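Local coordinates for putative cell adhesion protein (Parabacteroides distasonis, PDB 3LIU) that is a putative fimbrillin of the FimA/Mfa1 family that probably serves as a building block of adhesive pili on the bacterial surface, at residues D174-A183 with L278-E286; Y333-D344 with T381-V389. One frame throughout, in Å; residues are numbered along the deposited sequence.

How the contacts relate
Following the chain from the N terminus, strand 172-185 enters contact 1 first and meets 278-286 after an intervening 94 residues that include the long strand 193-213. Contact 2 opens only after contact 1 has closed: 333-344 waits through 36 residues, including strands 347-350 and 358-366, before 381-389 returns to it. The two closures are thus in series, neither nested nor crossed. Strand 358-366 joins them, pairing in parallel with 172-185 and antiparallel with 383-391. The centres lie about 12 Å apart, and the contacts touch where Ile178 CD1 packs on Val337 CG1 at 4.0 Å, tying the paired strands of contact 1 to the turn of contact 2.

Contact 1: residues D174-A183 with L278-E286; sequences DVASIALAGA and LNHEFYVYE
Ile178 and Val284 meet at about a right angle on the face they share with Ala176 and Phe282. Ile178 CD1 rests 3.7 Å from Val284 CG2. Ile178 CG1 stands opposite the carbonyl carbon (chi1 -60°) and its chain runs on extended, which carries CD1 to that methyl. Strand 193-213 covers this face: Leu200 packs on Leu180, Ile205 on Phe282 and Ala208 on Val284. Farther along, Leu180 CD2 and Leu278 CD2 approach to 3.5 Å, methyl against methyl. At the other end Val175 CG1 reaches Tyr285 CE1, while Asp174 O lies at the edge of the same ring, near its plane; the tyrosine hydroxyl goes to Glu119. The His280 CD2 edge sits over one face of Phe282, toward the rim.

Between the side chains runs an antiparallel backbone ladder, with Ala176-Val284 and Ile178-Phe282 as hydrogen-bonded pairs and Ser177-Tyr283 the non-hydrogen-bonded pair between them. Beyond it, Asn279 N donates to Leu180 O at 2.7 Å, nearly straight at 172°. One water spans Leu180 N and His280 O, another Asp174 O and Glu286 N.

On the opposite face Ser177 OG, turned away from its own N (chi1 166°), donates to Glu281 OE1 at 2.8 Å, meeting it from above the carboxylate plane; OE2 forms a salt bridge with Lys359. Shortening Glu281 to an alanine is likely to leave Ser177 OG without this acceptor and to cost the Lys359 ammonium this carboxylate partner. The short strand 282-284 thus forms an antiparallel edge pairing on strand 172-185, which also pairs with 358-366, in a beta-rich fold consistent with the transthyretin-like fimbrillins.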
# COMPACT_ATOMS: atom_id res chain seq x y z
N ASP A 174 5.09 -2.79 -1.66
CA ASP A 174 4.03 -3.57 -1.05
C ASP A 174 2.90 -2.64 -0.53
O ASP A 174 1.91 -3.12 -0.01
CB ASP A 174 4.61 -4.42 0.10
CG ASP A 174 5.36 -5.69 -0.37
OD1 ASP A 174 5.56 -5.92 -1.58
OD2 ASP A 174 5.75 -6.50 0.51
N VAL A 175 3.05 -1.31 -0.65
CA VAL A 175 2.04 -0.37 -0.20
C VAL A 175 1.46 0.39 -1.43
O VAL A 175 2.06 0.39 -2.50
CB VAL A 175 2.57 0.66 0.85
CG1 VAL A 175 2.88 0.00 2.20
CG2 VAL A 175 3.79 1.39 0.31
N ALA A 176 0.31 1.03 -1.22
CA ALA A 176 -0.31 2.00 -2.14
C ALA A 176 -0.27 3.36 -1.47
O ALA A 176 -0.16 3.43 -0.23
CB ALA A 176 -1.81 1.62 -2.47
N SER A 177 -0.38 4.42 -2.28
CA SER A 177 -0.36 5.79 -1.77
C SER A 177 -1.72 6.40 -2.04
O SER A 177 -2.21 6.29 -3.16
CB SER A 177 0.68 6.60 -2.51
OG SER A 177 0.51 7.99 -2.26
N ILE A 178 -2.34 6.99 -1.01
CA ILE A 178 -3.64 7.61 -1.19
C ILE A 178 -3.54 9.07 -0.77
O ILE A 178 -3.04 9.39 0.33
CB ILE A 178 -4.79 6.90 -0.39
CG1 ILE A 178 -4.94 5.45 -0.84
CG2 ILE A 178 -6.13 7.62 -0.57
CD1 ILE A 178 -5.96 4.59 0.01
N ALA A 179 -4.01 9.96 -1.63
CA ALA A 179 -3.99 11.40 -1.34
C ALA A 179 -5.21 12.10 -1.89
O ALA A 179 -5.78 11.69 -2.90
CB ALA A 179 -2.74 12.04 -1.89
N LEU A 180 -5.63 13.15 -1.17
CA LEU A 180 -6.64 14.08 -1.60
C LEU A 180 -5.96 15.17 -2.42
O LEU A 180 -5.17 15.97 -1.88
CB LEU A 180 -7.37 14.71 -0.39
CG LEU A 180 -8.49 15.71 -0.72
CD1 LEU A 180 -9.74 15.00 -1.24
CD2 LEU A 180 -8.82 16.64 0.46
N ALA A 181 -6.27 15.19 -3.71
CA ALA A 181 -5.70 16.10 -4.67
C ALA A 181 -6.48 17.40 -4.67
O ALA A 181 -5.93 18.44 -4.90
CB ALA A 181 -5.75 15.46 -6.05
N GLY A 182 -7.77 17.36 -4.39
CA GLY A 182 -8.51 18.63 -4.23
C GLY A 182 -9.90 18.42 -3.69
O GLY A 182 -10.43 17.32 -3.73
N ALA A 183 -10.49 19.48 -3.13
CA ALA A 183 -11.84 19.40 -2.58
C ALA A 183 -12.53 20.73 -2.72
O ALA A 183 -12.39 21.58 -1.87
CB ALA A 183 -11.80 19.01 -1.13
N LEU A 278 -4.07 18.50 2.00
CA LEU A 278 -4.08 18.35 0.55
C LEU A 278 -2.74 17.85 0.02
O LEU A 278 -1.68 18.34 0.39
CB LEU A 278 -4.38 19.70 -0.13
CG LEU A 278 -5.82 20.14 -0.25
CD1 LEU A 278 -5.84 21.43 -1.04
CD2 LEU A 278 -6.66 19.07 -0.93
N ASN A 279 -2.81 16.87 -0.86
CA ASN A 279 -1.68 16.18 -1.38
C ASN A 279 -0.83 15.39 -0.37
O ASN A 279 0.18 14.87 -0.72
CB ASN A 279 -0.83 17.16 -2.21
CG ASN A 279 -1.64 17.78 -3.34
OD1 ASN A 279 -1.64 18.99 -3.53
ND2 ASN A 279 -2.35 16.96 -4.08
N HIS A 280 -1.24 15.30 0.88
CA HIS A 280 -0.52 14.49 1.82
C HIS A 280 -0.80 13.02 1.49
O HIS A 280 -1.96 12.58 1.38
CB HIS A 280 -0.98 14.78 3.25
CG HIS A 280 -0.36 13.88 4.25
ND1 HIS A 280 0.91 14.10 4.74
CD2 HIS A 280 -0.79 12.73 4.81
CE1 HIS A 280 1.21 13.13 5.60
NE2 HIS A 280 0.20 12.28 5.64
N GLU A 281 0.26 12.25 1.34
CA GLU A 281 0.10 10.85 0.94
C GLU A 281 -0.04 9.94 2.16
O GLU A 281 0.71 10.10 3.12
CB GLU A 281 1.27 10.39 0.09
CG GLU A 281 1.26 10.98 -1.30
CD GLU A 281 2.49 10.61 -2.11
OE1 GLU A 281 2.91 9.42 -2.16
OE2 GLU A 281 3.04 11.53 -2.73
N PHE A 282 -1.02 9.02 2.11
CA PHE A 282 -1.22 8.01 3.13
C PHE A 282 -0.85 6.68 2.52
O PHE A 282 -1.28 6.39 1.40
CB PHE A 282 -2.72 7.93 3.54
CG PHE A 282 -3.24 9.19 4.21
CD1 PHE A 282 -2.94 9.47 5.54
CD2 PHE A 282 -4.00 10.10 3.51
CE1 PHE A 282 -3.44 10.65 6.17
CE2 PHE A 282 -4.48 11.26 4.13
CZ PHE A 282 -4.20 11.52 5.47
N TYR A 283 -0.15 5.84 3.28
CA TYR A 283 0.29 4.55 2.84
C TYR A 283 -0.55 3.46 3.48
O TYR A 283 -0.77 3.44 4.70
CB TYR A 283 1.77 4.31 3.18
CG TYR A 283 2.74 5.32 2.66
CD1 TYR A 283 2.62 5.85 1.36
CD2 TYR A 283 3.81 5.75 3.44
CE1 TYR A 283 3.50 6.81 0.89
CE2 TYR A 283 4.72 6.67 2.96
CZ TYR A 283 4.57 7.19 1.68
OH TYR A 283 5.46 8.13 1.20
N VAL A 284 -0.99 2.52 2.64
CA VAL A 284 -1.91 1.47 3.07
C VAL A 284 -1.50 0.21 2.33
O VAL A 284 -0.79 0.28 1.31
CB VAL A 284 -3.42 1.83 2.74
CG1 VAL A 284 -3.89 3.05 3.47
CG2 VAL A 284 -3.64 2.02 1.25
N TYR A 285 -1.95 -0.94 2.82
CA TYR A 285 -1.75 -2.20 2.09
C TYR A 285 -2.96 -2.44 1.17
O TYR A 285 -3.98 -1.71 1.22
CB TYR A 285 -1.53 -3.40 3.05
CG TYR A 285 -0.22 -3.42 3.84
CD1 TYR A 285 0.99 -3.04 3.27
CD2 TYR A 285 -0.19 -3.89 5.15
CE1 TYR A 285 2.17 -3.08 3.96
CE2 TYR A 285 1.03 -3.95 5.87
CZ TYR A 285 2.18 -3.54 5.28
OH TYR A 285 3.38 -3.53 5.93
N GLU A 286 -2.87 -3.50 0.37
CA GLU A 286 -3.97 -3.83 -0.53
C GLU A 286 -5.23 -4.14 0.22
O GLU A 286 -5.22 -4.76 1.29
CB GLU A 286 -3.63 -5.02 -1.44
CG GLU A 286 -2.44 -4.79 -2.36
CD GLU A 286 -2.36 -5.79 -3.51
OE1 GLU A 286 -2.59 -7.00 -3.27
OE2 GLU A 286 -1.98 -5.36 -4.64
O HOH W 1 -0.21 -4.82 0.39
O HOH W 2 -4.46 13.85 1.41

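Contact 2: residues Y333-D344 with T381-V389; sequences YAIPVGEEVTID and TNVSASVKV
Val389 CG2 sits against Val341 CG1 at 3.6 Å, while its other methyl, CG1, lies 3.9 Å from Ile343 CD1, the valine and isoleucine side chains running side by side. With CG1 opposite its backbone N (chi1 173°) and CG2 opposite the carbonyl carbon, Val389 offers one branch to each neighbour. Val387 CG1 adds a looser contact to Val341 CG1. At the other end Ile335 CD1 touches both Val383 CG1 and Ala385 CB, each at 3.9 Å, and Tyr333 crosses Val383 obliquely, CD2 to CB at 3.7 Å. Its hydroxyl is held by Gly368 O.

The backbones bridge in parallel fashion at Thr342 alone: its N donates to Val387 O and its O accepts from Val389 N, both bonds 2.9 Å long and close to straight at 174° and 175°. Waters continue the link on both flanks, one joining Glu340 O to Val387 N, the other Asp344 N to Val389 O. Strand 333-336 stays farther off, its axis 8.1 Å from that of 383-389, and meets it through side chains. A type II turn from Pro336 to Glu339, whose Gly338 has backbone angles that call for glycine, leads from strand 333-336 into strand 340-343.

Strand 326-336 is paired with 308-319 and strand 340-343 with 347-350, whereas 383-391 runs antiparallel beside 358-366, whose Tyr358 and Tyr360 also pack on Val389.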
# COMPACT_ATOMS: atom_id res chain seq x y z
N TYR A 333 -17.58 13.78 4.64
CA TYR A 333 -17.81 13.22 3.32
C TYR A 333 -16.85 12.02 3.13
O TYR A 333 -15.60 12.18 3.21
CB TYR A 333 -17.54 14.26 2.25
CG TYR A 333 -18.32 15.55 2.40
CD1 TYR A 333 -17.85 16.56 3.22
CD2 TYR A 333 -19.53 15.75 1.72
CE1 TYR A 333 -18.55 17.77 3.36
CE2 TYR A 333 -20.25 16.92 1.87
CZ TYR A 333 -19.72 17.95 2.68
OH TYR A 333 -20.40 19.13 2.84
N ALA A 334 -17.42 10.83 2.95
CA ALA A 334 -16.66 9.60 2.83
C ALA A 334 -16.71 9.03 1.42
O ALA A 334 -17.78 9.01 0.81
CB ALA A 334 -17.20 8.56 3.83
N ILE A 335 -15.58 8.48 0.97
CA ILE A 335 -15.35 7.96 -0.38
C ILE A 335 -14.73 6.58 -0.32
O ILE A 335 -13.64 6.42 0.23
CB ILE A 335 -14.29 8.89 -1.09
CG1 ILE A 335 -14.92 10.25 -1.35
CG2 ILE A 335 -13.73 8.32 -2.35
CD1 ILE A 335 -16.35 10.17 -1.75
N PRO A 336 -15.37 5.58 -0.93
CA PRO A 336 -14.67 4.31 -1.07
C PRO A 336 -13.62 4.38 -2.17
O PRO A 336 -13.96 4.55 -3.34
CB PRO A 336 -15.79 3.32 -1.42
CG PRO A 336 -16.99 4.15 -1.74
CD PRO A 336 -16.66 5.59 -1.62
N VAL A 337 -12.35 4.20 -1.79
CA VAL A 337 -11.22 4.44 -2.70
C VAL A 337 -11.15 3.35 -3.78
O VAL A 337 -10.89 2.17 -3.52
CB VAL A 337 -9.89 4.57 -1.93
CG1 VAL A 337 -8.69 4.85 -2.91
CG2 VAL A 337 -9.99 5.73 -0.93
N GLY A 338 -11.36 3.77 -5.01
CA GLY A 338 -11.17 2.90 -6.15
C GLY A 338 -12.39 2.12 -6.59
O GLY A 338 -12.27 1.20 -7.39
N GLU A 339 -13.54 2.48 -6.07
CA GLU A 339 -14.80 1.94 -6.57
C GLU A 339 -14.96 2.16 -8.09
O GLU A 339 -15.46 1.29 -8.83
CB GLU A 339 -15.91 2.63 -5.79
CG GLU A 339 -17.31 2.34 -6.33
CD GLU A 339 -18.39 2.98 -5.46
OE1 GLU A 339 -18.29 4.19 -5.15
OE2 GLU A 339 -19.33 2.26 -5.09
N GLU A 340 -14.54 3.34 -8.52
CA GLU A 340 -14.38 3.70 -9.93
C GLU A 340 -13.09 4.55 -10.03
O GLU A 340 -12.89 5.52 -9.24
CB GLU A 340 -15.62 4.47 -10.43
CG GLU A 340 -15.59 4.86 -11.92
CD GLU A 340 -15.80 3.67 -12.87
OE1 GLU A 340 -16.32 2.65 -12.41
OE2 GLU A 340 -15.47 3.77 -14.06
N VAL A 341 -12.23 4.20 -10.97
CA VAL A 341 -10.98 4.91 -11.20
C VAL A 341 -10.82 5.27 -12.69
O VAL A 341 -11.38 4.62 -13.58
CB VAL A 341 -9.76 4.13 -10.71
CG1 VAL A 341 -9.93 3.79 -9.22
CG2 VAL A 341 -9.52 2.81 -11.55
N THR A 342 -10.08 6.35 -12.92
CA THR A 342 -9.50 6.71 -14.19
C THR A 342 -8.08 6.22 -14.14
O THR A 342 -7.37 6.48 -13.17
CB THR A 342 -9.60 8.26 -14.39
OG1 THR A 342 -10.97 8.57 -14.63
CG2 THR A 342 -8.80 8.78 -15.62
N ILE A 343 -7.70 5.44 -15.14
CA ILE A 343 -6.39 4.77 -15.18
C ILE A 343 -5.86 4.92 -16.61
O ILE A 343 -6.65 5.22 -17.51
CB ILE A 343 -6.49 3.28 -14.66
CG1 ILE A 343 -5.12 2.70 -14.35
CG2 ILE A 343 -7.25 2.38 -15.63
CD1 ILE A 343 -5.14 1.48 -13.39
N ASP A 344 -4.54 4.81 -16.78
CA ASP A 344 -3.82 5.02 -18.05
C ASP A 344 -4.25 6.27 -18.76
O ASP A 344 -4.51 6.24 -19.95
CB ASP A 344 -3.99 3.83 -19.01
CG ASP A 344 -3.48 2.53 -18.43
OD1 ASP A 344 -2.48 2.55 -17.67
OD2 ASP A 344 -4.08 1.47 -18.73
N THR A 381 -25.15 11.83 0.31
CA THR A 381 -23.70 11.91 0.47
C THR A 381 -23.20 13.35 0.19
O THR A 381 -22.33 13.86 0.87
CB THR A 381 -22.98 10.92 -0.48
OG1 THR A 381 -23.31 11.26 -1.83
CG2 THR A 381 -23.40 9.45 -0.22
N ASN A 382 -23.80 13.99 -0.81
CA ASN A 382 -23.46 15.37 -1.25
C ASN A 382 -22.00 15.56 -1.66
O ASN A 382 -21.44 16.68 -1.58
CB ASN A 382 -23.86 16.40 -0.18
CG ASN A 382 -25.36 16.63 -0.15
OD1 ASN A 382 -26.02 16.47 -1.17
ND2 ASN A 382 -25.89 17.00 0.99
N VAL A 383 -21.41 14.49 -2.18
CA VAL A 383 -20.05 14.51 -2.67
C VAL A 383 -19.95 13.65 -3.92
O VAL A 383 -20.59 12.63 -4.03
CB VAL A 383 -19.03 14.07 -1.59
CG1 VAL A 383 -19.28 12.63 -1.11
CG2 VAL A 383 -17.60 14.26 -2.11
N SER A 384 -19.19 14.14 -4.88
CA SER A 384 -18.85 13.41 -6.09
C SER A 384 -17.32 13.30 -6.10
O SER A 384 -16.62 14.27 -5.72
CB SER A 384 -19.37 14.20 -7.29
OG SER A 384 -18.82 13.71 -8.47
N ALA A 385 -16.80 12.12 -6.43
CA ALA A 385 -15.37 11.89 -6.43
C ALA A 385 -14.85 11.40 -7.77
O ALA A 385 -15.47 10.60 -8.41
CB ALA A 385 -14.99 10.87 -5.34
N SER A 386 -13.69 11.90 -8.14
CA SER A 386 -12.92 11.50 -9.27
C SER A 386 -11.56 11.02 -8.73
O SER A 386 -10.83 11.81 -8.09
CB SER A 386 -12.70 12.73 -10.14
OG SER A 386 -11.83 12.44 -11.20
N VAL A 387 -11.25 9.76 -9.01
CA VAL A 387 -10.04 9.10 -8.53
C VAL A 387 -9.16 8.73 -9.73
O VAL A 387 -9.55 7.92 -10.56
CB VAL A 387 -10.42 7.88 -7.67
CG1 VAL A 387 -9.22 7.21 -7.04
CG2 VAL A 387 -11.43 8.31 -6.56
N LYS A 388 -7.98 9.35 -9.81
CA LYS A 388 -6.96 8.98 -10.79
C LYS A 388 -6.02 8.02 -10.15
O LYS A 388 -5.53 8.27 -9.04
CB LYS A 388 -6.11 10.15 -11.22
CG LYS A 388 -6.82 11.19 -12.01
CD LYS A 388 -5.82 12.27 -12.42
CE LYS A 388 -6.49 13.46 -13.11
NZ LYS A 388 -5.47 14.53 -13.33
N VAL A 389 -5.75 6.95 -10.87
CA VAL A 389 -4.74 6.00 -10.50
C VAL A 389 -3.58 6.08 -11.49
O VAL A 389 -3.78 6.02 -12.70
CB VAL A 389 -5.30 4.56 -10.47
CG1 VAL A 389 -4.17 3.57 -10.24
CG2 VAL A 389 -6.34 4.42 -9.38
O HOH W 3 -13.13 7.89 -10.70
O HOH W 4 -2.41 4.83 -14.70